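Local coordinates for antifreeze protein (PDB 5JUH), which is the calcium-binding C-terminal RTX domain of a giant bacterial adhesin that attaches its Antarctic bacterium to diatoms and ice, and probably carries the signal for type I secretion, at residues Ala120-Asp125 with Lys189-Asn194. Sequence-based numbering, arbitrary orientation.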
ATOM      1  N   ALA A 120      -0.301   6.113  -2.821  1.00 10.57           N
ATOM      2  CA  ALA A 120       0.620   5.401  -1.934  1.00 10.26           C
ATOM      3  C   ALA A 120      -0.149   4.637  -0.898  1.00 10.93           C
ATOM      4  O   ALA A 120      -1.276   4.915  -0.670  1.00 11.45           O
ATOM      5  CB  ALA A 120       1.531   6.404  -1.226  1.00 11.29           C
ATOM      6  N   LEU A 121       0.467   3.631  -0.319  1.00  9.08           N
ATOM      7  CA  LEU A 121      -0.124   2.841   0.726  1.00  9.57           C
ATOM      8  C   LEU A 121       0.663   3.010   2.029  1.00 11.07           C
ATOM      9  O   LEU A 121       1.865   2.816   2.069  1.00 11.29           O
ATOM     10  CB  LEU A 121      -0.025   1.377   0.360  1.00 12.34           C
ATOM     11  CG  LEU A 121      -0.643   0.935  -0.987  1.00 12.26           C
ATOM     12  CD1 LEU A 121      -0.404  -0.530  -1.241  1.00 12.75           C
ATOM     13  CD2 LEU A 121      -2.157   1.184  -0.949  1.00 13.37           C
ATOM     14  N   ASP A 122      -0.038   3.381   3.088  1.00 10.02           N
ATOM     15  CA  ASP A 122       0.578   3.417   4.424  1.00 10.63           C
ATOM     16  C   ASP A 122       0.389   2.040   5.062  1.00 11.04           C
ATOM     17  O   ASP A 122      -0.743   1.710   5.450  1.00 12.74           O
ATOM     18  CB  ASP A 122       0.022   4.576   5.257  1.00 11.59           C
ATOM     19  CG  ASP A 122       0.708   4.697   6.631  1.00 14.62           C
ATOM     20  OD1 ASP A 122       1.232   3.669   7.114  1.00 15.08           O
ATOM     21  OD2 ASP A 122       0.745   5.835   7.159  1.00 16.16           O
ATOM     22  N   LEU A 123       1.475   1.322   5.141  1.00 10.74           N
ATOM     23  CA  LEU A 123       1.400  -0.033   5.624  1.00 11.95           C
ATOM     24  C   LEU A 123       1.980  -0.217   7.019  1.00 11.35           C
ATOM     25  O   LEU A 123       2.222  -1.280   7.381  1.00 12.61           O
ATOM     26  CB  LEU A 123       2.204  -0.996   4.662  1.00 13.45           C
ATOM     27  CG  LEU A 123       1.601  -0.977   3.230  1.00 12.83           C
ATOM     28  CD1 LEU A 123       2.398  -1.987   2.399  1.00 12.56           C
ATOM     29  CD2 LEU A 123       0.102  -1.373   3.201  1.00 12.18           C
ATOM     30  N   THR A 124       2.192   0.885   7.691  1.00 10.97           N
ATOM     31  CA  THR A 124       2.787   0.812   9.057  1.00 11.89           C
ATOM     32  C   THR A 124       2.109  -0.180   9.976  1.00 12.87           C
ATOM     33  O   THR A 124       2.763  -0.921  10.599  1.00 14.86           O
ATOM     34  CB  THR A 124       2.762   2.214   9.710  1.00 13.87           C
ATOM     35  OG1 THR A 124       3.412   3.166   8.873  1.00 14.35           O
ATOM     36  CG2 THR A 124       3.483   2.187  11.075  1.00 15.44           C
ATOM     37  N   ASP A 125       0.783  -0.184   9.939  1.00 12.11           N
ATOM     38  CA  ASP A 125       0.084  -1.105  10.849  1.00 12.56           C
ATOM     39  C   ASP A 125       0.265  -2.581  10.521  1.00 13.46           C
ATOM     40  O   ASP A 125       0.216  -3.403  11.359  1.00 15.56           O
ATOM     41  CB  ASP A 125      -1.425  -0.770  10.829  1.00 13.01           C
ATOM     42  CG  ASP A 125      -2.181  -1.404  12.000  1.00 15.75           C
ATOM     43  OD1 ASP A 125      -1.809  -1.135  13.093  1.00 19.36           O
ATOM     44  OD2 ASP A 125      -3.077  -2.104  11.729  1.00 19.63           O
ATOM     45  N   LYS A 189       4.588   3.183  -4.043  1.00 11.11           N
ATOM     46  CA  LYS A 189       4.995   4.015  -2.928  1.00 12.30           C
ATOM     47  C   LYS A 189       4.398   3.433  -1.605  1.00 10.90           C
ATOM     48  O   LYS A 189       3.175   3.285  -1.518  1.00 11.62           O
ATOM     49  CB  LYS A 189       4.578   5.419  -3.157  1.00 11.99           C
ATOM     50  CG  LYS A 189       5.265   6.011  -4.368  1.00 13.00           C
ATOM     51  CD  LYS A 189       5.088   7.497  -4.531  1.00 15.02           C
ATOM     52  CE  LYS A 189       3.664   7.825  -4.863  1.00 17.12           C
ATOM     53  NZ  LYS A 189       3.545   9.277  -5.362  1.00 15.82           N
ATOM     54  N   VAL A 190       5.252   3.106  -0.644  1.00 10.72           N
ATOM     55  CA  VAL A 190       4.865   2.511   0.613  1.00  9.70           C
ATOM     56  C   VAL A 190       5.358   3.437   1.710  1.00 10.34           C
ATOM     57  O   VAL A 190       6.540   3.869   1.694  1.00 11.57           O
ATOM     58  CB  VAL A 190       5.496   1.145   0.806  1.00 12.47           C
ATOM     59  CG1 VAL A 190       5.289   0.619   2.188  1.00 14.10           C
ATOM     60  CG2 VAL A 190       5.053   0.205  -0.266  1.00 14.91           C
ATOM     61  N   ILE A 191       4.441   3.782   2.616  1.00 11.14           N
ATOM     62  CA  ILE A 191       4.740   4.639   3.777  1.00 11.26           C
ATOM     63  C   ILE A 191       4.875   3.744   5.037  1.00 11.28           C
ATOM     64  O   ILE A 191       4.084   2.860   5.272  1.00 12.63           O
ATOM     65  CB  ILE A 191       3.675   5.701   3.965  1.00 11.32           C
ATOM     66  CG1 ILE A 191       3.761   6.692   2.749  1.00 13.18           C
ATOM     67  CG2 ILE A 191       3.901   6.460   5.245  1.00 12.86           C
ATOM     68  CD1 ILE A 191       2.498   7.452   2.570  1.00 16.86           C
ATOM     69  N   TYR A 192       5.974   3.946   5.750  1.00 10.62           N
ATOM     70  CA  TYR A 192       6.215   3.287   7.014  1.00 10.66           C
ATOM     71  C   TYR A 192       6.721   4.392   7.975  1.00 12.10           C
ATOM     72  O   TYR A 192       7.680   5.095   7.702  1.00 12.33           O
ATOM     73  CB  TYR A 192       7.287   2.224   6.870  1.00 12.37           C
ATOM     74  CG  TYR A 192       7.634   1.475   8.153  1.00 13.05           C
ATOM     75  CD1 TYR A 192       6.817   0.514   8.608  1.00 14.19           C
ATOM     76  CD2 TYR A 192       8.730   1.783   8.952  1.00 14.92           C
ATOM     77  CE1 TYR A 192       7.087  -0.158   9.779  1.00 14.10           C
ATOM     78  CE2 TYR A 192       8.977   1.121  10.076  1.00 16.67           C
ATOM     79  CZ  TYR A 192       8.148   0.153  10.492  1.00 15.77           C
ATOM     80  OH  TYR A 192       8.439  -0.614  11.675  1.00 17.77           O
ATOM     81  N   ASN A 193       5.964   4.565   9.063  1.00 13.34           N
ATOM     82  CA  ASN A 193       6.326   5.633  10.045  1.00 14.15           C
ATOM     83  C   ASN A 193       6.518   7.012   9.379  1.00 13.28           C
ATOM     84  O   ASN A 193       7.457   7.706   9.667  1.00 15.64           O
ATOM     85  CB  ASN A 193       7.540   5.197  10.833  1.00 16.43           C
ATOM     86  CG  ASN A 193       7.243   4.128  11.844  1.00 19.47           C
ATOM     87  OD1 ASN A 193       6.145   3.937  12.296  1.00 21.41           O
ATOM     88  ND2 ASN A 193       8.313   3.536  12.331  1.00 24.52           N
ATOM     89  N   ASN A 194       5.525   7.423   8.563  1.00 14.42           N
ATOM     90  CA  ASN A 194       5.495   8.724   7.963  1.00 15.87           C
ATOM     91  C   ASN A 194       6.608   9.086   7.026  1.00 14.59           C
ATOM     92  O   ASN A 194       6.812  10.235   6.724  1.00 18.63           O
ATOM     93  CB  ASN A 194       5.287   9.859   8.986  1.00 20.48           C
ATOM     94  CG  ASN A 194       4.180   9.533   9.931  1.00 26.78           C
ATOM     95  OD1 ASN A 194       4.384   9.354  11.108  1.00 42.48           O
ATOM     96  ND2 ASN A 194       3.039   9.456   9.428  1.00 27.04           N
TER
HETATM   97  O   HOH W   1       2.897   6.174   8.819  1.00 19.90           O
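The Tyr192 ring is met obliquely by Thr124, whose CA lies 4.1 Å from CD1, while the amide carbon CG of its neighbour Asn193 sits over one ring face, offset toward the rim; the phenol OH is hydrogen-bonded to the carbonyl O of Pro134. The carboxylate of Asp122, with CG anti to the backbone N (chi1 -176°), is placed beside the first turn of the helix that starts at Thr124. Its OD1 takes two bonds from Thr124: the hydroxyl OG1 from the syn side, slightly out of plane, and the backbone N at 3.0 Å, nearly along the C-O axis, which closes an Asx turn. Asp122 OD2 rests 3.7 Å from CG2 of Ile191, the two side chains crossing at about a right angle. Strands 76-78, 96-98 and 120-122 run parallel, as in successive coils of an RTX beta-roll, and 187-192 continues this sheet from the C-terminal part of the chain. Leu121 is gripped at both ends: its N donates to Lys189 O, and its O receives Ile191 N at 2.8 Å, almost straight at 173°. Leu123 N, at the N-cap, extends the ladder to Ile191 O. CD1 of Leu123 packs against CG1 of Val190 at 3.9 Å. Beyond the strand ends, Thr124 OG1 accepts from Asn193 N at 2.9 Å, and a water donates to both Asp122 OD2 and Thr124 OG1 while accepting from Asn194 N.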